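PDB 3EC3: protein disulfide-isomerase A4 from Rattus norvegicus, which catalyses the rearrangement of disulfide bonds in proteins of the endoplasmic reticulum, this fragment being the pair of noncatalytic thioredoxin-like domains b and b'. Local coordinates for residues Phe61-Ala66 / Val71-Leu76; Gly119-Ser124 / Val137-Val142. The protein carries 1 engineered substitution. All blocks are in the same frame, centred on the assembly; numbering follows the deposited sequence.

Contact 1 (Phe61-Ala66 / Val71-Leu76); sequences FSTEIA and VSLGKL
Ala66 is the hub of this contact: its carbonyl takes a bond from Val71 and its methyl packs against both Val71 and Leu73. The two segments belong to the helix-to-strand connection of the first thioredoxin-like domain, where helix 63-69 runs out and the chain turns back to enter strand 75-79. Val71 N donates to Ala66 O at 3.1 Å, a nearly straight bond (173°) that approaches the carbonyl from a tilt of 34° out of its plane and ties the post-helical loop to the helix. Ala66 CB points at the loop and rests 3.5 Å from Val71 O and 3.9 Å from Leu73 CD2. The other branch of Leu73 reaches a turn back along the helix, CD1 lying 4.1 Å from Thr63 CG2. With CG anti to the carbonyl carbon (chi1 -61°), Leu73 sends its forked end toward the helix, so that one methyl serves each helical partner. Val71 is turned so that CG2 passes alongside Ala66, 3.9 Å from Ala66 O.

The same two side chains, Ala66 and Leu73, also touch Val32 of the neighbouring strand 28-32, which settles the connection on the sheet. At its start the helix is capped by Ser62, whose OG accepts from Ile65 N at 3.0 Å. Beyond Leu73, Gly74 and Lys75 pair with Val32 as a G1 beta bulge, and the backbone angles of Gly74 would drive a beta carbon into the carbonyl O of Leu73.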
loop_
_atom_site.group_PDB
_atom_site.type_symbol
_atom_site.label_atom_id
_atom_site.label_comp_id
_atom_site.label_asym_id
_atom_site.label_seq_id
_atom_site.Cartn_x
_atom_site.Cartn_y
_atom_site.Cartn_z
ATOM N N PHE A 61 -18.746 -11.405 -11.988
ATOM C CA PHE A 61 -19.208 -12.768 -12.178
ATOM C C PHE A 61 -18.727 -13.319 -13.531
ATOM O O PHE A 61 -19.204 -14.360 -13.977
ATOM C CB PHE A 61 -20.742 -12.815 -12.121
ATOM C CG PHE A 61 -21.328 -12.060 -10.984
ATOM C CD1 PHE A 61 -22.229 -11.019 -11.221
ATOM C CD2 PHE A 61 -20.974 -12.374 -9.670
ATOM C CE1 PHE A 61 -22.794 -10.295 -10.159
ATOM C CE2 PHE A 61 -21.543 -11.658 -8.569
ATOM C CZ PHE A 61 -22.436 -10.631 -8.820
ATOM N N SER A 62 -17.794 -12.612 -14.169
ATOM C CA SER A 62 -17.327 -12.911 -15.550
ATOM C C SER A 62 -16.287 -14.013 -15.577
ATOM O O SER A 62 -15.227 -13.858 -14.978
ATOM C CB SER A 62 -16.686 -11.652 -16.139
ATOM O OG SER A 62 -16.073 -11.895 -17.394
ATOM N N THR A 63 -16.566 -15.108 -16.285
ATOM C CA THR A 63 -15.568 -16.167 -16.448
ATOM C C THR A 63 -14.407 -15.662 -17.293
ATOM O O THR A 63 -13.295 -16.114 -17.117
ATOM C CB THR A 63 -16.158 -17.480 -17.037
ATOM O OG1 THR A 63 -16.745 -17.220 -18.324
ATOM C CG2 THR A 63 -17.213 -18.039 -16.109
ATOM N N GLU A 64 -14.672 -14.703 -18.182
ATOM C CA GLU A 64 -13.646 -14.073 -19.007
ATOM C C GLU A 64 -12.619 -13.338 -18.139
ATOM O O GLU A 64 -11.393 -13.469 -18.321
ATOM C CB GLU A 64 -14.310 -13.127 -20.009
ATOM C CG GLU A 64 -13.418 -11.981 -20.533
ATOM C CD GLU A 64 -14.183 -11.067 -21.495
ATOM O OE1 GLU A 64 -14.234 -9.846 -21.244
ATOM O OE2 GLU A 64 -14.772 -11.577 -22.478
ATOM N N ILE A 65 -13.117 -12.595 -17.146
ATOM C CA ILE A 65 -12.212 -11.861 -16.294
ATOM C C ILE A 65 -11.487 -12.812 -15.347
ATOM O O ILE A 65 -10.295 -12.629 -15.093
ATOM C CB ILE A 65 -12.957 -10.700 -15.546
ATOM C CG1 ILE A 65 -13.498 -9.684 -16.590
ATOM C CG2 ILE A 65 -12.030 -10.093 -14.460
ATOM C CD1 ILE A 65 -14.149 -8.444 -15.996
ATOM N N ALA A 66 -12.186 -13.836 -14.844
ATOM C CA ALA A 66 -11.562 -14.845 -13.983
ATOM C C ALA A 66 -10.400 -15.522 -14.741
ATOM O O ALA A 66 -9.285 -15.636 -14.211
ATOM C CB ALA A 66 -12.600 -15.900 -13.545
ATOM N N VAL A 71 -7.700 -17.126 -12.025
ATOM C CA VAL A 71 -8.358 -17.619 -10.795
ATOM C C VAL A 71 -9.636 -18.363 -11.134
ATOM O O VAL A 71 -10.272 -18.070 -12.151
ATOM C CB VAL A 71 -8.712 -16.469 -9.786
ATOM C CG1 VAL A 71 -7.471 -15.686 -9.344
ATOM C CG2 VAL A 71 -9.796 -15.523 -10.343
ATOM N N SER A 72 -10.043 -19.315 -10.303
ATOM C CA SER A 72 -11.380 -19.899 -10.495
ATOM C C SER A 72 -12.406 -19.004 -9.774
ATOM O O SER A 72 -12.031 -18.005 -9.127
ATOM C CB SER A 72 -11.450 -21.352 -10.019
ATOM O OG SER A 72 -10.939 -21.447 -8.706
ATOM N N LEU A 73 -13.694 -19.307 -9.923
ATOM C CA LEU A 73 -14.729 -18.479 -9.289
ATOM C C LEU A 73 -14.707 -18.782 -7.793
ATOM O O LEU A 73 -14.269 -19.872 -7.372
ATOM C CB LEU A 73 -16.122 -18.718 -9.936
ATOM C CG LEU A 73 -16.234 -18.393 -11.448
ATOM C CD1 LEU A 73 -17.575 -18.838 -12.073
ATOM C CD2 LEU A 73 -15.964 -16.936 -11.767
ATOM N N GLY A 74 -15.140 -17.837 -6.975
ATOM C CA GLY A 74 -15.269 -18.064 -5.535
ATOM C C GLY A 74 -14.057 -17.567 -4.793
ATOM O O GLY A 74 -13.552 -18.234 -3.889
ATOM N N LYS A 75 -13.563 -16.400 -5.203
ATOM C CA LYS A 75 -12.328 -15.869 -4.662
ATOM C C LYS A 75 -12.404 -14.366 -4.360
ATOM O O LYS A 75 -13.092 -13.596 -5.035
ATOM C CB LYS A 75 -11.160 -16.084 -5.663
ATOM C CG LYS A 75 -10.968 -17.535 -6.213
ATOM C CD LYS A 75 -10.353 -18.442 -5.205
ATOM C CE LYS A 75 -10.191 -19.853 -5.755
ATOM N NZ LYS A 75 -10.174 -20.785 -4.594
ATOM N N LEU A 76 -11.626 -13.933 -3.381
ATOM C CA LEU A 76 -11.378 -12.526 -3.188
ATOM C C LEU A 76 -9.934 -12.280 -3.687
ATOM O O LEU A 76 -9.005 -12.984 -3.268
ATOM C CB LEU A 76 -11.476 -12.261 -1.691
ATOM C CG LEU A 76 -11.478 -10.882 -1.037
ATOM C CD1 LEU A 76 -10.422 -10.754 0.052
ATOM C CD2 LEU A 76 -11.597 -9.687 -2.007
#

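Contact 2 (Gly119-Ser124 / Val137-Val142)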
loop_
_atom_site.group_PDB
_atom_site.type_symbol
_atom_site.label_atom_id
_atom_site.label_comp_id
_atom_site.label_asym_id
_atom_site.label_seq_id
_atom_site.Cartn_x
_atom_site.Cartn_y
_atom_site.Cartn_z
ATOM N N GLY A 119 4.341 1.726 -0.593
ATOM C CA GLY A 119 3.274 2.530 -1.169
ATOM C C GLY A 119 3.588 4.000 -1.073
ATOM O O GLY A 119 4.692 4.381 -0.669
ATOM N N HIS A 120 2.613 4.824 -1.449
ATOM C CA HIS A 120 2.771 6.287 -1.462
ATOM C C HIS A 120 1.880 6.874 -0.362
ATOM O O HIS A 120 0.650 6.809 -0.448
ATOM C CB HIS A 120 2.355 6.876 -2.832
ATOM C CG HIS A 120 2.487 8.380 -2.925
ATOM N ND1 HIS A 120 1.991 9.092 -3.992
ATOM C CD2 HIS A 120 3.056 9.287 -2.098
ATOM C CE1 HIS A 120 2.239 10.384 -3.822
ATOM N NE2 HIS A 120 2.915 10.526 -2.692
ATOM N N ARG A 121 2.527 7.364 0.695
ATOM C CA ARG A 121 1.836 8.006 1.821
ATOM C C ARG A 121 1.543 9.445 1.419
ATOM O O ARG A 121 2.437 10.180 1.015
ATOM C CB ARG A 121 2.708 7.935 3.083
ATOM C CG ARG A 121 2.147 8.732 4.294
ATOM C CD ARG A 121 3.219 8.680 5.354
ATOM N NE ARG A 121 2.882 9.392 6.589
ATOM C CZ ARG A 121 3.525 10.471 7.016
ATOM N NH1 ARG A 121 3.194 11.020 8.172
ATOM N NH2 ARG A 121 4.515 10.997 6.290
ATOM N N LYS A 122 0.273 9.814 1.506
ATOM C CA LYS A 122 -0.223 11.087 1.051
ATOM C C LYS A 122 -0.971 11.723 2.202
ATOM O O LYS A 122 -1.616 11.027 2.962
ATOM C CB LYS A 122 -1.203 10.859 -0.093
ATOM C CG LYS A 122 -0.550 10.428 -1.379
ATOM C CD LYS A 122 -1.510 10.507 -2.530
ATOM C CE LYS A 122 -2.380 9.290 -2.615
ATOM N NZ LYS A 122 -2.820 9.126 -4.031
ATOM N N THR A 123 -0.912 13.048 2.329
ATOM C CA THR A 123 -1.765 13.720 3.317
ATOM C C THR A 123 -3.258 13.315 3.192
ATOM O O THR A 123 -3.984 13.304 4.188
ATOM C CB THR A 123 -1.606 15.266 3.288
ATOM O OG1 THR A 123 -1.822 15.761 1.959
ATOM C CG2 THR A 123 -0.222 15.677 3.774
ATOM N N SER A 124 -3.700 12.957 1.982
ATOM C CA SER A 124 -5.054 12.434 1.771
ATOM C C SER A 124 -5.315 10.972 2.225
ATOM O O SER A 124 -6.462 10.562 2.395
ATOM C CB SER A 124 -5.496 12.647 0.318
ATOM O OG SER A 124 -4.698 11.905 -0.587
ATOM N N VAL A 137 9.333 6.414 6.695
ATOM C CA VAL A 137 8.963 7.297 5.582
ATOM C C VAL A 137 10.173 7.824 4.828
ATOM O O VAL A 137 11.100 8.332 5.447
ATOM C CB VAL A 137 8.149 8.516 6.063
ATOM C CG1 VAL A 137 7.651 9.337 4.799
ATOM C CG2 VAL A 137 6.943 8.055 6.927
ATOM N N VAL A 138 10.159 7.709 3.495
ATOM C CA VAL A 138 11.222 8.248 2.649
ATOM C C VAL A 138 10.661 9.421 1.821
ATOM O O VAL A 138 9.727 9.260 1.017
ATOM C CB VAL A 138 11.900 7.152 1.774
ATOM C CG1 VAL A 138 12.927 7.750 0.802
ATOM C CG2 VAL A 138 12.569 6.075 2.674
ATOM N N TYR A 139 11.243 10.604 2.037
ATOM C CA TYR A 139 10.742 11.838 1.444
ATOM C C TYR A 139 11.558 12.287 0.225
ATOM O O TYR A 139 12.791 12.382 0.282
ATOM C CB TYR A 139 10.805 12.981 2.466
ATOM C CG TYR A 139 10.054 12.752 3.760
ATOM C CD1 TYR A 139 10.695 12.209 4.864
ATOM C CD2 TYR A 139 8.718 13.120 3.893
ATOM C CE1 TYR A 139 10.022 12.017 6.077
ATOM C CE2 TYR A 139 8.028 12.918 5.113
ATOM C CZ TYR A 139 8.698 12.362 6.187
ATOM O OH TYR A 139 8.062 12.152 7.396
ATOM N N TYR A 140 10.859 12.612 -0.844
ATOM C CA TYR A 140 11.477 13.164 -2.043
ATOM C C TYR A 140 10.423 13.726 -2.982
ATOM O O TYR A 140 9.278 13.865 -2.608
ATOM C CB TYR A 140 12.409 12.159 -2.763
ATOM C CG TYR A 140 11.772 10.878 -3.293
ATOM C CD1 TYR A 140 11.572 9.775 -2.451
ATOM C CD2 TYR A 140 11.440 10.751 -4.648
ATOM C CE1 TYR A 140 11.043 8.584 -2.938
ATOM C CE2 TYR A 140 10.890 9.559 -5.157
ATOM C CZ TYR A 140 10.702 8.484 -4.278
ATOM O OH TYR A 140 10.196 7.316 -4.750
ATOM N N SER A 141 10.814 14.056 -4.209
ATOM C CA SER A 141 9.841 14.543 -5.184
ATOM C C SER A 141 9.132 13.366 -5.835
ATOM O O SER A 141 9.710 12.682 -6.688
ATOM C CB SER A 141 10.532 15.449 -6.231
ATOM O OG SER A 141 9.626 15.827 -7.244
ATOM N N VAL A 142 7.886 13.106 -5.431
ATOM C CA VAL A 142 7.178 11.875 -5.868
ATOM C C VAL A 142 6.252 12.232 -7.015
ATOM O O VAL A 142 5.377 13.067 -6.848
ATOM C CB VAL A 142 6.377 11.226 -4.679
ATOM C CG1 VAL A 142 5.496 10.055 -5.185
ATOM C CG2 VAL A 142 7.364 10.724 -3.613
#
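His120 and Val142 make the tightest part of this contact, with one methyl of the valine laid over the imidazole ring. Val142 CG1 stands 3.6 Å from the centroid of the His120 ring and only 16° off the normal, a CH-pi contact shifted toward the rim, where it comes within 3.5 Å of His120 CE1. Lys122 CG covers the opposite face, so the ring is sandwiched between aliphatic groups. A chi1 of 180°, with CG opposite the backbone N, carries the His120 ring out to meet the valine, whose side chain arrives from the opposite direction. Replacing this histidine by an alanine is likely to open a gap between Val142 CG1 and Lys122 CG, which would then lose the flat surface each rests on.

The residues of that sandwich are all partly exposed, whereas the other half of the contact is buried, though its two segments approach less closely. Arg121 runs extended from CG to NE, crossing Val137 at about a right angle. The guanidinium receives Val137 CG2 over one face, and Arg121 NH2 lies 3.8 Å from Val137 CG1. Tyr139 OH stays 3.9 Å from Arg121 NH2, too far for a bond; instead Glu182 OE2 serves both, by a salt bridge to the arginine and a hydrogen bond to the phenol. The carboxylate probably offsets the buried charge, and Tyr179 adds a cation-pi contact.

The two strands do not pair directly. Strand 170-175 runs between them, parallel to both, and its Ala172 and Ala174 touch Arg121 and Val137 respectively. Side chains thus meet across an intervening strand in the mixed five-stranded sheet, of strand order 1-3-2-4-5, of the second thioredoxin-like domain.

The two contacts come from successive thioredoxin-like domains on opposite sides of the chain's centre, with contact centres 34 Å apart and nearest atoms about 19 Å apart, so neither touches the other. Contact 1 is peripheral and only partly buried, and joins neighbours in sequence: a helix and the loop leading into the next strand. Contact 2 is more buried and closer to the middle of the chain, and relates two strands of one sheet that are separated by a third. Their chemistry differs accordingly. One backbone hydrogen bond and aliphatic side chains define 61-66 with 71-76, whereas 119-124 with 137-142 relies entirely on side chains, including a ring face and a buried guanidinium.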